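Local coordinates for protein branched-chain-amino-acid aminotransferase (PDB 6JIF) that probably transfers the amino group between branched-chain amino acids and 2-oxo acids with the help of its bound cofactor pyridoxal-5'-phosphate, at residues Gly141-Val153 with Glu164-Ala176. Numbering follows the deposited sequence.
Sequences GGALYLRPFVIGV and EFIFSIFCIPVGA
The side chains of Phe149 and Phe170 cross at about a right angle near the middle of a long antiparallel hairpin, with CE1 of Phe149 3.8 Å from CD2 of Phe170. Because CG of Phe149 sits between backbone N and carbonyl carbon (chi1 58°), the ring swings across to the neighbouring strand, where its CZ touches CB of Ser168 at 3.7 Å. Cutting Phe149 back to an alanine is likely to open a gap beside Ser168 and leave the Phe170 ring freer to turn. Over one face of Phe170 lies CB of Arg147, a CH-pi contact 4.0 Å from the ring centroid. On the reverse side of the sheet, facing helix 117-130, Pro148 packs its CB on CG1 of Ile169 and at the ring edge of Phe167. Twelve backbone hydrogen bonds join the strands, which lie between strands 41-47 and 76-85 in an antiparallel sheet of this class IV aminotransferase. Farther out, Tyr145, its side chain about 7 Å from the bound pyridoxal-5'-phosphate, receives Arg147 NH2 at its OH (2.9 Å), in the guanidinium plane. With NH1 bonded to Tyr73 OH of the second subunit, Arg147 links apolar packing to the subunit interface.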
loop_
_atom_site.group_PDB
_atom_site.type_symbol
_atom_site.label_atom_id
_atom_site.label_comp_id
_atom_site.label_asym_id
_atom_site.label_seq_id
_atom_site.Cartn_x
_atom_site.Cartn_y
_atom_site.Cartn_z
ATOM N N GLY B 141 0.093 -24.801 23.583
ATOM C CA GLY B 141 -0.191 -24.430 22.213
ATOM C C GLY B 141 0.215 -23.020 21.858
ATOM O O GLY B 141 -0.092 -22.560 20.748
ATOM N N GLY B 142 0.847 -22.314 22.776
ATOM C CA GLY B 142 1.210 -20.929 22.569
ATOM C C GLY B 142 2.564 -20.775 21.903
ATOM O O GLY B 142 3.269 -21.727 21.643
ATOM N N ALA B 143 2.892 -19.544 21.564
ATOM C CA ALA B 143 4.175 -19.258 20.911
ATOM C C ALA B 143 4.519 -17.804 21.158
ATOM O O ALA B 143 3.678 -17.008 21.557
ATOM C CB ALA B 143 4.115 -19.543 19.411
ATOM N N LEU B 144 5.753 -17.441 20.862
ATOM C CA LEU B 144 6.144 -16.036 20.848
ATOM C C LEU B 144 6.240 -15.567 19.389
ATOM O O LEU B 144 7.079 -16.056 18.613
ATOM C CB LEU B 144 7.468 -15.850 21.586
ATOM C CG LEU B 144 7.897 -14.378 21.677
ATOM C CD1 LEU B 144 6.985 -13.653 22.694
ATOM C CD2 LEU B 144 9.352 -14.302 22.131
ATOM N N TYR B 145 5.383 -14.639 18.999
ATOM C CA TYR B 145 5.368 -14.165 17.628
ATOM C C TYR B 145 6.293 -12.976 17.516
ATOM O O TYR B 145 6.288 -12.107 18.386
ATOM C CB TYR B 145 3.956 -13.768 17.237
ATOM C CG TYR B 145 3.764 -13.275 15.822
ATOM C CD1 TYR B 145 3.613 -14.160 14.775
ATOM C CD2 TYR B 145 3.680 -11.922 15.561
ATOM C CE1 TYR B 145 3.403 -13.690 13.466
ATOM C CE2 TYR B 145 3.498 -11.442 14.289
ATOM C CZ TYR B 145 3.346 -12.319 13.249
ATOM O OH TYR B 145 3.110 -11.811 11.968
ATOM N N LEU B 146 7.113 -12.976 16.473
ATOM C CA LEU B 146 8.000 -11.870 16.149
ATOM C C LEU B 146 7.506 -11.199 14.879
ATOM O O LEU B 146 7.248 -11.894 13.886
ATOM C CB LEU B 146 9.419 -12.366 15.913
ATOM C CG LEU B 146 10.326 -12.435 17.128
ATOM C CD1 LEU B 146 9.699 -13.383 18.101
ATOM C CD2 LEU B 146 11.749 -12.945 16.661
ATOM N N ARG B 147 7.467 -9.848 14.907
ATOM C CA ARG B 147 7.090 -8.961 13.819
ATOM C C ARG B 147 8.276 -8.055 13.446
ATOM O O ARG B 147 8.430 -6.944 14.008
ATOM C CB ARG B 147 5.852 -8.139 14.214
ATOM C CG ARG B 147 5.449 -7.026 13.223
ATOM C CD ARG B 147 5.224 -7.557 11.817
ATOM N NE ARG B 147 4.127 -8.536 11.790
ATOM C CZ ARG B 147 2.836 -8.262 11.535
ATOM N NH1 ARG B 147 2.421 -7.037 11.294
ATOM N NH2 ARG B 147 1.931 -9.244 11.538
ATOM N N PRO B 148 9.164 -8.501 12.556
ATOM C CA PRO B 148 10.139 -7.569 11.956
ATOM C C PRO B 148 9.468 -6.743 10.880
ATOM O O PRO B 148 8.521 -7.189 10.236
ATOM C CB PRO B 148 11.210 -8.468 11.316
ATOM C CG PRO B 148 10.920 -9.907 11.862
ATOM C CD PRO B 148 9.424 -9.905 12.184
ATOM N N PHE B 149 10.006 -5.530 10.675
ATOM C CA PHE B 149 9.492 -4.663 9.627
ATOM C C PHE B 149 10.540 -3.607 9.295
ATOM O O PHE B 149 11.378 -3.256 10.121
ATOM C CB PHE B 149 8.156 -4.001 10.018
ATOM C CG PHE B 149 8.187 -3.156 11.295
ATOM C CD1 PHE B 149 8.220 -3.742 12.556
ATOM C CD2 PHE B 149 8.089 -1.766 11.218
ATOM C CE1 PHE B 149 8.210 -2.952 13.697
ATOM C CE2 PHE B 149 8.098 -0.948 12.376
ATOM C CZ PHE B 149 8.139 -1.557 13.615
ATOM N N VAL B 150 10.489 -3.152 8.058
ATOM C CA VAL B 150 11.368 -2.101 7.572
ATOM C C VAL B 150 10.466 -0.996 7.001
ATOM O O VAL B 150 9.491 -1.289 6.300
ATOM C CB VAL B 150 12.338 -2.610 6.501
ATOM C CG1 VAL B 150 13.228 -1.445 6.011
ATOM C CG2 VAL B 150 13.210 -3.729 7.075
ATOM N N ILE B 151 10.764 0.266 7.357
ATOM C CA ILE B 151 9.903 1.377 6.957
ATOM C C ILE B 151 10.759 2.581 6.529
ATOM O O ILE B 151 11.788 2.854 7.148
ATOM C CB ILE B 151 8.941 1.779 8.094
ATOM C CG1 ILE B 151 9.676 2.120 9.374
ATOM C CG2 ILE B 151 7.813 0.759 8.280
ATOM C CD1 ILE B 151 8.771 2.937 10.289
ATOM N N GLY B 152 10.288 3.328 5.519
ATOM C CA GLY B 152 10.964 4.556 5.066
ATOM C C GLY B 152 10.606 5.727 5.961
ATOM O O GLY B 152 9.430 5.991 6.219
ATOM N N VAL B 153 11.623 6.432 6.444
ATOM C CA VAL B 153 11.453 7.525 7.394
ATOM C C VAL B 153 12.375 8.680 7.008
ATOM O O VAL B 153 13.132 8.622 6.025
ATOM C CB VAL B 153 11.729 7.076 8.852
ATOM C CG1 VAL B 153 10.814 5.823 9.252
ATOM C CG2 VAL B 153 13.179 6.761 9.052
ATOM N N GLU B 164 16.073 7.835 4.891
ATOM C CA GLU B 164 16.471 7.023 6.044
ATOM C C GLU B 164 15.482 5.877 6.183
ATOM O O GLU B 164 14.358 5.940 5.666
ATOM C CB GLU B 164 16.465 7.801 7.386
ATOM C CG GLU B 164 17.348 9.001 7.479
ATOM C CD GLU B 164 16.970 9.895 8.664
ATOM O OE1 GLU B 164 16.388 9.397 9.654
ATOM O OE2 GLU B 164 17.250 11.111 8.596
ATOM N N PHE B 165 15.884 4.819 6.892
ATOM C CA PHE B 165 14.969 3.703 7.111
ATOM C C PHE B 165 15.108 3.180 8.548
ATOM O O PHE B 165 16.127 3.354 9.187
ATOM C CB PHE B 165 15.184 2.546 6.087
ATOM C CG PHE B 165 15.080 2.965 4.652
ATOM C CD1 PHE B 165 16.173 3.516 4.019
ATOM C CD2 PHE B 165 13.894 2.772 3.955
ATOM C CE1 PHE B 165 16.078 3.946 2.695
ATOM C CE2 PHE B 165 13.787 3.193 2.631
ATOM C CZ PHE B 165 14.884 3.751 2.012
ATOM N N ILE B 166 14.055 2.539 9.043
ATOM C CA ILE B 166 14.060 1.858 10.332
ATOM C C ILE B 166 13.808 0.374 10.091
ATOM O O ILE B 166 12.885 0.000 9.361
ATOM C CB ILE B 166 13.009 2.448 11.297
ATOM C CG1 ILE B 166 13.545 3.750 11.874
ATOM C CG2 ILE B 166 12.642 1.442 12.428
ATOM C CD1 ILE B 166 12.510 4.532 12.661
ATOM N N PHE B 167 14.624 -0.482 10.725
ATOM C CA PHE B 167 14.381 -1.925 10.805
ATOM C C PHE B 167 14.094 -2.223 12.277
ATOM O O PHE B 167 14.870 -1.850 13.144
ATOM C CB PHE B 167 15.603 -2.707 10.299
ATOM C CG PHE B 167 15.519 -4.173 10.581
ATOM C CD1 PHE B 167 14.337 -4.861 10.325
ATOM C CD2 PHE B 167 16.597 -4.847 11.131
ATOM C CE1 PHE B 167 14.230 -6.235 10.610
ATOM C CE2 PHE B 167 16.521 -6.224 11.417
ATOM C CZ PHE B 167 15.371 -6.922 11.152
ATOM N N SER B 168 12.920 -2.756 12.573
ATOM C CA SER B 168 12.600 -2.996 13.967
ATOM C C SER B 168 11.929 -4.368 14.091
ATOM O O SER B 168 11.394 -4.922 13.132
ATOM C CB SER B 168 11.723 -1.835 14.497
ATOM O OG SER B 168 11.271 -1.991 15.830
ATOM N N ILE B 169 12.005 -4.943 15.276
ATOM C CA ILE B 169 11.336 -6.219 15.528
ATOM C C ILE B 169 10.718 -6.127 16.920
ATOM O O ILE B 169 11.440 -5.969 17.911
ATOM C CB ILE B 169 12.271 -7.456 15.462
ATOM C CG1 ILE B 169 13.203 -7.402 14.235
ATOM C CG2 ILE B 169 11.474 -8.803 15.602
ATOM C CD1 ILE B 169 14.302 -8.415 14.275
ATOM N N PHE B 170 9.395 -6.298 17.003
ATOM C CA PHE B 170 8.804 -6.491 18.323
ATOM C C PHE B 170 8.208 -7.895 18.392
ATOM O O PHE B 170 8.121 -8.601 17.391
ATOM C CB PHE B 170 7.768 -5.395 18.670
ATOM C CG PHE B 170 6.565 -5.339 17.787
ATOM C CD1 PHE B 170 5.441 -6.127 18.066
ATOM C CD2 PHE B 170 6.491 -4.415 16.733
ATOM C CE1 PHE B 170 4.292 -6.066 17.281
ATOM C CE2 PHE B 170 5.323 -4.382 15.943
ATOM C CZ PHE B 170 4.234 -5.217 16.221
ATOM N N CYS B 171 7.871 -8.335 19.601
ATOM C CA CYS B 171 7.279 -9.656 19.774
ATOM C C CYS B 171 6.037 -9.557 20.653
ATOM O O CYS B 171 5.813 -8.571 21.370
ATOM C CB CYS B 171 8.301 -10.668 20.354
ATOM S SG CYS B 171 8.819 -10.406 22.046
ATOM N N ILE B 172 5.212 -10.585 20.563
ATOM C CA ILE B 172 3.988 -10.697 21.391
ATOM C C ILE B 172 3.740 -12.166 21.693
ATOM O O ILE B 172 3.976 -13.010 20.825
ATOM C CB ILE B 172 2.740 -10.101 20.698
ATOM C CG1 ILE B 172 2.550 -10.703 19.297
ATOM C CG2 ILE B 172 2.823 -8.603 20.598
ATOM C CD1 ILE B 172 1.162 -10.432 18.797
ATOM N N PRO B 173 3.271 -12.517 22.900
ATOM C CA PRO B 173 2.840 -13.892 23.138
ATOM C C PRO B 173 1.521 -14.123 22.409
ATOM O O PRO B 173 0.668 -13.231 22.339
ATOM C CB PRO B 173 2.658 -13.928 24.656
ATOM C CG PRO B 173 2.195 -12.526 24.975
ATOM C CD PRO B 173 3.044 -11.649 24.071
ATOM N N VAL B 174 1.375 -15.299 21.788
ATOM C CA VAL B 174 0.167 -15.601 21.021
ATOM C C VAL B 174 -0.279 -17.012 21.375
ATOM O O VAL B 174 0.499 -17.832 21.891
ATOM C CB VAL B 174 0.384 -15.441 19.490
ATOM C CG1 VAL B 174 0.770 -13.977 19.130
ATOM C CG2 VAL B 174 1.462 -16.432 18.989
ATOM N N GLY B 175 -1.572 -17.250 21.212
ATOM C CA GLY B 175 -2.097 -18.580 21.409
ATOM C C GLY B 175 -2.642 -19.095 20.109
ATOM O O GLY B 175 -2.128 -18.781 19.036
ATOM N N ALA B 176 -3.693 -19.901 20.198
ATOM C CA ALA B 176 -4.371 -20.383 19.008
ATOM C C ALA B 176 -5.035 -19.198 18.333
ATOM O O ALA B 176 -5.646 -18.358 19.000
ATOM C CB ALA B 176 -5.426 -21.429 19.386
#